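Local coordinates for protein endo-1,4-b-d-mannanase (Trichoderma reesei, PDB 1QNR) that hydrolyses internal beta-1,4-mannosidic bonds in the backbone of mannans, as an endo-acting beta-mannanase of glycoside hydrolase family 5, at residues Phe12-Lys17 with Leu50-Val55; Asn59-Gln64 with Gln69-Lys74; Ala150-Tyr155 with Gln189-Leu194; Thr224-Asn229 with Ala262-Ala267. All coordinates share one frame; numbering follows the deposited sequence.

Contact 1 of 4, residues Phe12-Lys17 with Leu50-Val55; sequences FNIDGK and LKVVRV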
# COMPACT_ATOMS: atom_id res chain seq x y z
N PHE A 12 -4.72 4.14 -15.55
CA PHE A 12 -5.43 4.99 -14.61
C PHE A 12 -5.72 6.40 -15.16
O PHE A 12 -4.90 6.93 -15.94
CB PHE A 12 -4.65 5.13 -13.27
CG PHE A 12 -4.56 3.80 -12.53
CD1 PHE A 12 -5.63 3.33 -11.77
CD2 PHE A 12 -3.42 3.03 -12.63
CE1 PHE A 12 -5.54 2.11 -11.09
CE2 PHE A 12 -3.34 1.81 -11.96
CZ PHE A 12 -4.39 1.30 -11.21
N ASN A 13 -6.86 6.96 -14.76
CA ASN A 13 -7.22 8.35 -15.08
C ASN A 13 -7.15 9.16 -13.78
O ASN A 13 -7.95 8.96 -12.87
CB ASN A 13 -8.67 8.35 -15.65
CG ASN A 13 -9.15 9.71 -16.06
OD1 ASN A 13 -8.69 10.72 -15.55
ND2 ASN A 13 -10.15 9.81 -16.98
N ILE A 14 -6.10 10.03 -13.70
CA ILE A 14 -5.86 10.81 -12.48
C ILE A 14 -6.07 12.29 -12.85
O ILE A 14 -5.34 12.78 -13.75
CB ILE A 14 -4.40 10.59 -11.98
CG1 ILE A 14 -4.11 9.07 -11.74
CG2 ILE A 14 -4.08 11.46 -10.75
CD1 ILE A 14 -2.62 8.83 -11.45
N ASP A 15 -7.08 12.92 -12.24
CA ASP A 15 -7.40 14.33 -12.54
C ASP A 15 -7.51 14.59 -14.04
O ASP A 15 -7.09 15.65 -14.56
CB ASP A 15 -6.36 15.24 -11.89
CG ASP A 15 -6.45 15.20 -10.35
OD1 ASP A 15 -7.52 14.82 -9.83
OD2 ASP A 15 -5.46 15.56 -9.71
N GLY A 16 -8.16 13.62 -14.72
CA GLY A 16 -8.47 13.82 -16.16
C GLY A 16 -7.41 13.37 -17.10
O GLY A 16 -7.54 13.38 -18.34
N LYS A 17 -6.21 13.02 -16.63
CA LYS A 17 -5.10 12.58 -17.42
C LYS A 17 -4.93 11.07 -17.38
O LYS A 17 -4.73 10.53 -16.27
CB LYS A 17 -3.78 13.28 -16.92
CG LYS A 17 -4.02 14.81 -17.17
CD LYS A 17 -3.71 15.06 -18.65
CE LYS A 17 -4.28 16.34 -19.25
NZ LYS A 17 -3.84 16.36 -20.70
N LEU A 50 5.91 13.12 -8.67
CA LEU A 50 5.19 11.91 -8.27
C LEU A 50 3.72 12.28 -8.05
O LEU A 50 3.40 13.38 -7.54
CB LEU A 50 5.84 11.36 -6.98
CG LEU A 50 7.32 10.92 -7.16
CD1 LEU A 50 7.86 10.46 -5.79
CD2 LEU A 50 7.49 9.82 -8.19
N LYS A 51 2.86 11.31 -8.32
CA LYS A 51 1.39 11.65 -8.28
C LYS A 51 0.66 10.90 -7.19
O LYS A 51 -0.50 11.29 -6.81
CB LYS A 51 0.72 11.24 -9.63
CG LYS A 51 1.08 12.27 -10.75
CD LYS A 51 0.26 11.89 -12.04
CE LYS A 51 0.55 12.99 -13.11
NZ LYS A 51 -0.25 12.70 -14.40
N VAL A 52 1.23 9.84 -6.60
CA VAL A 52 0.53 8.93 -5.66
C VAL A 52 1.46 8.57 -4.49
O VAL A 52 2.67 8.32 -4.73
CB VAL A 52 0.10 7.62 -6.39
CG1 VAL A 52 -0.80 6.79 -5.42
CG2 VAL A 52 -0.71 7.89 -7.67
N VAL A 53 0.92 8.59 -3.28
CA VAL A 53 1.68 8.27 -2.06
C VAL A 53 0.91 7.16 -1.32
O VAL A 53 -0.32 7.25 -1.13
CB VAL A 53 1.84 9.49 -1.09
CG1 VAL A 53 2.81 9.15 0.06
CG2 VAL A 53 2.35 10.69 -1.85
N ARG A 54 1.65 6.13 -0.85
CA ARG A 54 1.03 5.03 -0.04
C ARG A 54 1.35 5.31 1.43
O ARG A 54 2.55 5.45 1.80
CB ARG A 54 1.51 3.69 -0.59
CG ARG A 54 0.84 2.49 0.16
CD ARG A 54 0.97 1.25 -0.76
NE ARG A 54 0.57 -0.01 -0.08
CZ ARG A 54 1.43 -0.82 0.57
NH1 ARG A 54 2.73 -0.48 0.71
NH2 ARG A 54 0.96 -1.99 1.02
N VAL A 55 0.32 5.42 2.29
CA VAL A 55 0.51 5.79 3.76
C VAL A 55 -0.21 4.73 4.59
O VAL A 55 -1.23 4.16 4.13
CB VAL A 55 -0.02 7.22 4.02
CG1 VAL A 55 0.69 8.24 3.11
CG2 VAL A 55 -1.55 7.36 3.87
O HOH W 1 -2.81 13.86 -13.29
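Ile14 meets Lys51 and Val52 where a small beta hairpin covers the start of a strand of the TIM barrel. Residues 14-17 form the type I' turn of that hairpin, between strands 11-14 and 17-18, while strand 52-54 belongs to the parallel sheet of the barrel.

The apolar part rests on one methyl group. Ile14 extends its longer branch, with CD1 anti to CA (chi2 172°), and CD1 lies 4.3 Å from CG2 of Val52. The same CD1 also touches the aliphatic stem of Lys51. Isoleucine suits this place because its reach spans backbones that stay well apart; Phe21 and Lys105 also border it.

Within the turn, the backbones of Ile14 and Lys17 bond to each other in both directions. Asp15 and Gly16 take left-handed backbone angles, which glycine tolerates easily, and Asp15 forms a salt bridge with Lys105.

The polar link is made by a single water. Lys51 is stretched out, which keeps its methylenes beside Ile14 and takes its ammonium group to the turn, where NZ comes within 4.4 Å of CB of Lys17. The water joins the two segments there: it accepts from Lys51 NZ at 3.0 Å and donates to Ile14 O at 2.8 Å.

Contact 2 of 4, residues Asn59-Gln64 with Gln69-Lys74; sequences NDVNTQ and QIWFQK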
# COMPACT_ATOMS: atom_id res chain seq x y z
N ASN A 59 -2.92 1.92 13.11
CA ASN A 59 -1.90 2.01 14.18
C ASN A 59 -2.59 1.39 15.41
O ASN A 59 -3.34 2.02 16.18
CB ASN A 59 -1.46 3.50 14.40
CG ASN A 59 -0.26 3.59 15.32
OD1 ASN A 59 -0.12 2.79 16.26
ND2 ASN A 59 0.66 4.56 15.14
N ASP A 60 -2.46 0.06 15.51
CA ASP A 60 -3.17 -0.78 16.47
C ASP A 60 -2.34 -1.09 17.70
O ASP A 60 -1.14 -1.42 17.58
CB ASP A 60 -3.52 -2.14 15.77
CG ASP A 60 -4.52 -1.94 14.64
OD1 ASP A 60 -5.60 -1.28 14.95
OD2 ASP A 60 -4.34 -2.43 13.48
N VAL A 61 -2.98 -0.99 18.86
CA VAL A 61 -2.32 -1.24 20.16
C VAL A 61 -3.25 -2.11 21.03
O VAL A 61 -4.45 -2.19 20.79
CB VAL A 61 -2.02 0.08 20.92
CG1 VAL A 61 -1.08 1.01 20.13
CG2 VAL A 61 -3.31 0.81 21.32
N ASN A 62 -2.63 -2.77 22.00
CA ASN A 62 -3.42 -3.53 23.01
C ASN A 62 -3.45 -2.78 24.34
O ASN A 62 -4.39 -2.97 25.13
CB ASN A 62 -2.85 -4.93 23.22
CG ASN A 62 -3.02 -5.79 21.98
OD1 ASN A 62 -2.02 -6.26 21.40
ND2 ASN A 62 -4.24 -6.02 21.50
N THR A 63 -2.50 -1.85 24.56
CA THR A 63 -2.55 -1.02 25.78
C THR A 63 -2.41 0.42 25.24
O THR A 63 -1.57 0.58 24.36
CB THR A 63 -1.43 -1.35 26.76
OG1 THR A 63 -0.17 -0.78 26.31
CG2 THR A 63 -0.96 -2.81 26.89
N GLN A 64 -3.09 1.36 25.80
CA GLN A 64 -2.92 2.73 25.30
C GLN A 64 -1.50 3.21 25.63
O GLN A 64 -1.03 2.93 26.74
CB GLN A 64 -3.81 3.72 26.00
CG GLN A 64 -5.22 3.81 25.48
CD GLN A 64 -5.81 5.13 25.93
OE1 GLN A 64 -5.15 6.19 25.92
NE2 GLN A 64 -7.06 5.01 26.30
N GLN A 69 1.41 10.11 22.57
CA GLN A 69 1.76 9.16 21.52
C GLN A 69 0.56 8.86 20.59
O GLN A 69 -0.57 8.83 21.13
CB GLN A 69 2.24 7.86 22.19
CG GLN A 69 3.51 8.14 23.02
CD GLN A 69 4.62 8.35 22.02
OE1 GLN A 69 4.71 7.57 21.06
NE2 GLN A 69 5.40 9.39 22.17
N ILE A 70 0.81 8.67 19.32
CA ILE A 70 -0.30 8.41 18.38
C ILE A 70 -0.76 6.95 18.48
O ILE A 70 0.05 6.00 18.58
CB ILE A 70 0.21 8.68 16.94
CG1 ILE A 70 0.69 10.14 16.79
CG2 ILE A 70 -0.87 8.39 15.89
CD1 ILE A 70 -0.29 11.14 17.32
N TRP A 71 -2.09 6.77 18.41
CA TRP A 71 -2.72 5.46 18.28
C TRP A 71 -4.06 5.59 17.56
O TRP A 71 -4.75 6.60 17.86
CB TRP A 71 -2.87 4.74 19.66
CG TRP A 71 -3.73 5.46 20.66
CD1 TRP A 71 -3.36 6.58 21.37
CD2 TRP A 71 -5.06 5.12 21.10
NE1 TRP A 71 -4.39 6.93 22.23
CE2 TRP A 71 -5.46 6.08 22.07
CE3 TRP A 71 -5.98 4.12 20.71
CZ2 TRP A 71 -6.72 6.01 22.66
CZ3 TRP A 71 -7.25 4.05 21.30
CH2 TRP A 71 -7.60 5.00 22.28
N PHE A 72 -4.40 4.66 16.62
CA PHE A 72 -5.70 4.80 15.93
C PHE A 72 -6.73 3.83 16.56
O PHE A 72 -7.93 4.16 16.48
CB PHE A 72 -5.56 4.54 14.44
CG PHE A 72 -4.69 5.55 13.64
CD1 PHE A 72 -4.31 6.78 14.18
CD2 PHE A 72 -4.29 5.24 12.35
CE1 PHE A 72 -3.52 7.66 13.41
CE2 PHE A 72 -3.51 6.10 11.57
CZ PHE A 72 -3.14 7.32 12.13
N GLN A 73 -6.34 2.68 17.09
CA GLN A 73 -7.33 1.72 17.63
C GLN A 73 -6.69 0.90 18.76
O GLN A 73 -5.53 0.44 18.59
CB GLN A 73 -7.78 0.81 16.45
CG GLN A 73 -8.80 -0.27 16.90
CD GLN A 73 -9.36 -1.07 15.77
OE1 GLN A 73 -10.57 -1.34 15.62
NE2 GLN A 73 -8.50 -1.62 14.84
N LYS A 74 -7.47 0.70 19.86
CA LYS A 74 -7.03 -0.17 20.97
C LYS A 74 -7.91 -1.42 20.91
O LYS A 74 -9.15 -1.31 20.92
CB LYS A 74 -7.21 0.58 22.30
CG LYS A 74 -6.94 -0.43 23.46
CD LYS A 74 -7.08 0.23 24.85
CE LYS A 74 -7.09 -0.89 25.90
NZ LYS A 74 -7.48 -0.38 27.27
O HOH W 2 2.95 5.27 16.90
O HOH W 3 -5.25 9.18 24.17
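Trp71 carries the side chain of Gln64 over one face of its indole, and Phe72 carries Asn59 over one face of its phenyl ring. CG of Gln64 stands 4.2 Å from the centroid of the six-membered ring of Trp71, a CH-pi contact, and the amide beyond it is inclined 27° to the indole, with CD 3.5 Å from Trp71 CZ2. Water 3 lies in the indole plane at its edge and accepts from NE1. Trp71 reaches this place with CG between its backbone N and carbonyl carbon (chi1 62°). On Phe72, CB of Asn59 makes the second CH-pi contact, 4.1 Å from the ring centroid and displaced toward the rim.

Beside the rings the backbones pair as short parallel strands. Asn59 O accepts two N-H groups: Phe72 N, 2.9 Å away, lies in the carbonyl plane on a lone pair, whereas Gln73 N is tilted from that plane. Val61 N continues the ladder to Gln73 O. Asp60 and Gln73 project to the same side of the sheet, where NE2 of Gln73 gives OD1 of Asp60 a nearly straight bond of 2.9 Å (174°) on the syn side, though somewhat out of the carboxylate plane. Glutamine suits this buried spot because its amide can serve several partners: NE2 also meets Tyr123 OH, and OE1 accepts from Gln143.

Strand 73-74 is central in a small mixed sheet, between strands 60-61 and 81-82. Helix 119-127 borders Asp60, while Phe72 packs against helices 90-102 and 138-155.

Contact 3 of 4, residues Ala150-Tyr155 with Gln189-Leu194; sequences AVVSRY and QYVKSL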
# COMPACT_ATOMS: atom_id res chain seq x y z
N ALA A 150 -14.95 3.15 10.14
CA ALA A 150 -14.52 4.45 10.74
C ALA A 150 -13.54 5.19 9.84
O ALA A 150 -13.59 6.44 9.83
CB ALA A 150 -13.89 4.17 12.11
N VAL A 151 -12.68 4.46 9.08
CA VAL A 151 -11.75 5.19 8.21
C VAL A 151 -12.41 5.59 6.91
O VAL A 151 -12.40 6.80 6.51
CB VAL A 151 -10.51 4.30 7.90
CG1 VAL A 151 -9.57 4.96 6.84
CG2 VAL A 151 -9.71 4.04 9.21
N VAL A 152 -13.12 4.67 6.24
CA VAL A 152 -13.76 4.94 4.95
C VAL A 152 -14.77 6.08 5.07
O VAL A 152 -14.81 6.97 4.18
CB VAL A 152 -14.41 3.71 4.31
CG1 VAL A 152 -15.23 4.10 3.08
CG2 VAL A 152 -13.36 2.66 3.93
N SER A 153 -15.59 6.08 6.17
CA SER A 153 -16.62 7.13 6.23
C SER A 153 -16.01 8.50 6.39
O SER A 153 -16.75 9.50 6.02
CB SER A 153 -17.60 6.82 7.36
OG SER A 153 -16.95 6.84 8.60
N ARG A 154 -14.77 8.67 6.85
CA ARG A 154 -14.20 10.01 6.94
C ARG A 154 -13.89 10.62 5.60
O ARG A 154 -13.90 11.89 5.45
CB ARG A 154 -12.84 10.02 7.77
CG ARG A 154 -13.13 9.67 9.21
CD ARG A 154 -11.84 9.59 10.06
NE ARG A 154 -11.49 10.88 10.73
CZ ARG A 154 -12.07 11.30 11.84
NH1 ARG A 154 -13.01 10.55 12.47
NH2 ARG A 154 -11.75 12.48 12.38
N TYR A 155 -13.45 9.79 4.61
CA TYR A 155 -12.87 10.34 3.37
C TYR A 155 -13.61 9.83 2.14
O TYR A 155 -13.13 10.00 1.00
CB TYR A 155 -11.37 9.97 3.24
CG TYR A 155 -10.61 10.12 4.56
CD1 TYR A 155 -10.52 11.35 5.19
CD2 TYR A 155 -9.93 9.03 5.13
CE1 TYR A 155 -9.87 11.52 6.43
CE2 TYR A 155 -9.28 9.21 6.36
CZ TYR A 155 -9.21 10.43 6.97
OH TYR A 155 -8.51 10.52 8.17
N GLN A 189 -16.44 -6.34 -1.11
CA GLN A 189 -17.87 -6.02 -1.24
C GLN A 189 -18.33 -5.09 -0.13
O GLN A 189 -19.10 -4.11 -0.41
CB GLN A 189 -18.76 -7.31 -1.21
CG GLN A 189 -18.67 -8.16 -2.46
CD GLN A 189 -19.42 -9.50 -2.29
OE1 GLN A 189 -20.21 -9.67 -1.33
NE2 GLN A 189 -19.21 -10.38 -3.24
N TYR A 190 -17.89 -5.27 1.12
CA TYR A 190 -18.26 -4.35 2.21
C TYR A 190 -17.74 -2.96 1.97
O TYR A 190 -18.47 -1.95 2.15
CB TYR A 190 -17.74 -4.94 3.55
CG TYR A 190 -18.02 -4.06 4.76
CD1 TYR A 190 -19.35 -3.76 5.08
CD2 TYR A 190 -17.05 -3.50 5.59
CE1 TYR A 190 -19.73 -2.92 6.14
CE2 TYR A 190 -17.36 -2.72 6.70
CZ TYR A 190 -18.70 -2.41 6.91
OH TYR A 190 -19.01 -1.57 8.00
N VAL A 191 -16.48 -2.81 1.55
CA VAL A 191 -15.94 -1.46 1.27
C VAL A 191 -16.75 -0.78 0.17
O VAL A 191 -17.12 0.42 0.32
CB VAL A 191 -14.44 -1.51 0.85
CG1 VAL A 191 -13.88 -0.11 0.50
CG2 VAL A 191 -13.58 -2.09 2.00
N LYS A 192 -17.10 -1.50 -0.90
CA LYS A 192 -17.92 -0.92 -1.98
C LYS A 192 -19.30 -0.50 -1.49
O LYS A 192 -19.92 0.47 -2.03
CB LYS A 192 -18.02 -1.86 -3.19
CG LYS A 192 -16.66 -2.08 -3.89
CD LYS A 192 -16.21 -0.85 -4.68
CE LYS A 192 -15.15 -1.26 -5.72
NZ LYS A 192 -14.59 -0.10 -6.49
N SER A 193 -19.83 -1.17 -0.44
CA SER A 193 -21.16 -0.79 0.12
C SER A 193 -21.09 0.49 0.94
O SER A 193 -22.15 1.11 1.21
CB SER A 193 -21.70 -1.94 1.03
OG SER A 193 -21.17 -1.97 2.38
N LEU A 194 -19.86 0.88 1.38
CA LEU A 194 -19.67 2.10 2.13
C LEU A 194 -19.27 3.29 1.24
O LEU A 194 -19.37 4.46 1.70
CB LEU A 194 -18.48 1.95 3.13
CG LEU A 194 -18.70 0.84 4.18
CD1 LEU A 194 -17.44 0.74 5.06
CD2 LEU A 194 -19.88 1.23 5.11
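Val152 faces helix 178-194 from helix 138-155 and makes every side-chain contact between the two segments. Its CB points toward the other helix, so both methyl groups branch into the interface. CG1 stands anti to the backbone N (chi1 172°) and meets CB of Leu194 at 3.9 Å. CG2, anti to the carbonyl carbon, approaches CG1 of Val191 more loosely, at 4.4 Å. A valine suits such a place: branching at CB lets one short side chain touch two residues three apart on the opposing helix, and the backbones come as close as 7.1 Å between the CA atoms of Val152 and Leu194.

Leu194 meets the valine with its CB; farther out, its CG lies over one face of the Tyr190 ring, one turn earlier on the same helix. The adjacent Ser193 folds its hydroxyl back onto the chain, and OG donates to Tyr190 O at 2.7 Å, in the carbonyl plane.

The two helices lie on the outside of the barrel, joined in sequence through strand 161-165. Trp164 of that strand touches both Val152 and Val191, closing the inner side of the contact, while Gln149 of helix 138-155 extends the packing to Tyr190 and Leu194.

Contact 4 of 4, residues Thr224-Asn229 with Ala262-Ala267; sequences TDFAKN and AAACLA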
# COMPACT_ATOMS: atom_id res chain seq x y z
N THR A 224 -1.59 -17.41 -0.98
CA THR A 224 -2.18 -16.51 -2.02
C THR A 224 -1.97 -17.06 -3.41
O THR A 224 -0.97 -17.76 -3.66
CB THR A 224 -1.56 -15.08 -1.92
OG1 THR A 224 -0.12 -15.13 -2.11
CG2 THR A 224 -1.80 -14.45 -0.53
N ASP A 225 -2.99 -16.86 -4.28
CA ASP A 225 -2.96 -17.26 -5.69
C ASP A 225 -3.24 -15.95 -6.46
O ASP A 225 -4.38 -15.46 -6.43
CB ASP A 225 -4.02 -18.35 -5.92
CG ASP A 225 -4.04 -18.86 -7.36
OD1 ASP A 225 -3.89 -18.07 -8.30
OD2 ASP A 225 -4.22 -20.10 -7.59
N PHE A 226 -2.19 -15.39 -7.07
CA PHE A 226 -2.33 -14.07 -7.72
C PHE A 226 -3.41 -14.00 -8.77
O PHE A 226 -4.25 -13.05 -8.77
CB PHE A 226 -0.99 -13.62 -8.35
CG PHE A 226 -1.03 -12.20 -8.85
CD1 PHE A 226 -1.04 -11.15 -7.93
CD2 PHE A 226 -1.01 -11.93 -10.22
CE1 PHE A 226 -1.01 -9.83 -8.38
CE2 PHE A 226 -1.03 -10.58 -10.66
CZ PHE A 226 -1.06 -9.52 -9.73
N ALA A 227 -3.44 -15.01 -9.67
CA ALA A 227 -4.48 -15.01 -10.72
C ALA A 227 -5.90 -15.15 -10.17
O ALA A 227 -6.84 -14.48 -10.67
CB ALA A 227 -4.17 -16.06 -11.78
N LYS A 228 -6.10 -15.95 -9.14
CA LYS A 228 -7.41 -16.10 -8.51
C LYS A 228 -7.84 -14.77 -7.84
O LYS A 228 -8.99 -14.32 -7.92
CB LYS A 228 -7.48 -17.23 -7.46
CG LYS A 228 -7.52 -18.61 -8.17
CD LYS A 228 -7.77 -19.70 -7.12
CE LYS A 228 -7.82 -21.05 -7.88
NZ LYS A 228 -8.25 -22.14 -6.94
N ASN A 229 -6.90 -14.08 -7.17
CA ASN A 229 -7.24 -12.86 -6.47
C ASN A 229 -7.62 -11.74 -7.45
O ASN A 229 -8.63 -11.02 -7.18
CB ASN A 229 -6.11 -12.39 -5.55
CG ASN A 229 -5.84 -13.30 -4.38
OD1 ASN A 229 -6.74 -14.01 -3.88
ND2 ASN A 229 -4.59 -13.32 -3.82
N ALA A 262 2.38 -8.44 -14.79
CA ALA A 262 1.71 -7.59 -15.76
C ALA A 262 0.80 -8.39 -16.67
O ALA A 262 -0.34 -7.98 -16.97
CB ALA A 262 2.64 -6.78 -16.63
N ALA A 263 1.35 -9.52 -17.14
CA ALA A 263 0.53 -10.35 -18.07
C ALA A 263 -0.67 -10.94 -17.41
O ALA A 263 -1.73 -11.08 -18.03
CB ALA A 263 1.39 -11.48 -18.69
N ALA A 264 -0.63 -11.34 -16.11
CA ALA A 264 -1.78 -11.86 -15.39
C ALA A 264 -2.85 -10.77 -15.11
O ALA A 264 -4.07 -11.03 -15.29
CB ALA A 264 -1.29 -12.48 -14.05
N CYS A 265 -2.43 -9.53 -14.83
CA CYS A 265 -3.40 -8.43 -14.73
C CYS A 265 -4.08 -8.17 -16.08
O CYS A 265 -5.32 -8.14 -16.12
CB CYS A 265 -2.69 -7.13 -14.26
SG CYS A 265 -2.38 -7.04 -12.48
N LEU A 266 -3.31 -8.11 -17.16
CA LEU A 266 -3.90 -7.82 -18.51
C LEU A 266 -4.80 -8.98 -18.91
O LEU A 266 -5.90 -8.69 -19.51
CB LEU A 266 -2.72 -7.60 -19.48
CG LEU A 266 -3.19 -7.25 -20.95
CD1 LEU A 266 -4.03 -6.00 -21.01
CD2 LEU A 266 -1.91 -7.20 -21.79
N ALA A 267 -4.50 -10.23 -18.56
CA ALA A 267 -5.45 -11.36 -18.84
C ALA A 267 -6.74 -11.20 -18.09
O ALA A 267 -7.81 -11.67 -18.61
CB ALA A 267 -4.79 -12.70 -18.56
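A disulfide sulfur beside an aromatic ring is the distinctive feature here: SG of Cys265 sits at the edge of the Phe226 ring. It is 5.2 Å from the ring centroid and 75° off the ring normal, and its nearest ring atom is CZ of Phe226 at 3.9 Å. The sulfur is bonded to Cys272, and it meets the C-H rim of the ring and not its pi face, a sulfur-aromatic contact at the edge.

Ala264 shares the same rim. Its CB lies in the plane of the phenyl ring, 3.9 Å from CD2 of Phe226 and equally near CE2. The small alanine methyl lets the ring edge come close to the helix, and the large flat phenylalanine bridges the distance between the two backbones. The ring reaches across because CG of Phe226 is anti to its backbone N (chi1 -172°). His261, on the same helix as Ala264, meets Phe226 edge-to-face.

Phe226 is the first residue of its helix, and Asp225 before it is the N-cap. OD1 of Asp225 accepts from Lys228 N at 3.2 Å, approached from above the carboxylate plane. Aspartate suits this position, since its short acidic side chain can take up an N-H at the helix start.

The arrangement belongs to the outer layer of a TIM barrel: short helix 226-230 packs on helix 253-267, which the Cys265-Cys272 disulfide ties to barrel strand 272-277.

How the contacts relate
All four contacts belong to one TIM-barrel domain but occupy different layers. Contacts 3 and 4 are both buried, apolar helix pairings without a hydrogen bond between their segments; aliphatic branches make the first, a ring edge and a disulfide sulfur the second. Contacts 1 and 2 are partly buried and involve strands, yet only contact 2 pairs its strands directly; contact 1 combines a methyl contact with a water bridge. These two are in series along the chain, their segments adjoining, although their centres lie about 30 Å apart. Helix 138-155 supplies contact 3 and also borders contact 2. Contacts 2 and 4 lie on opposite sides of the chain's centre.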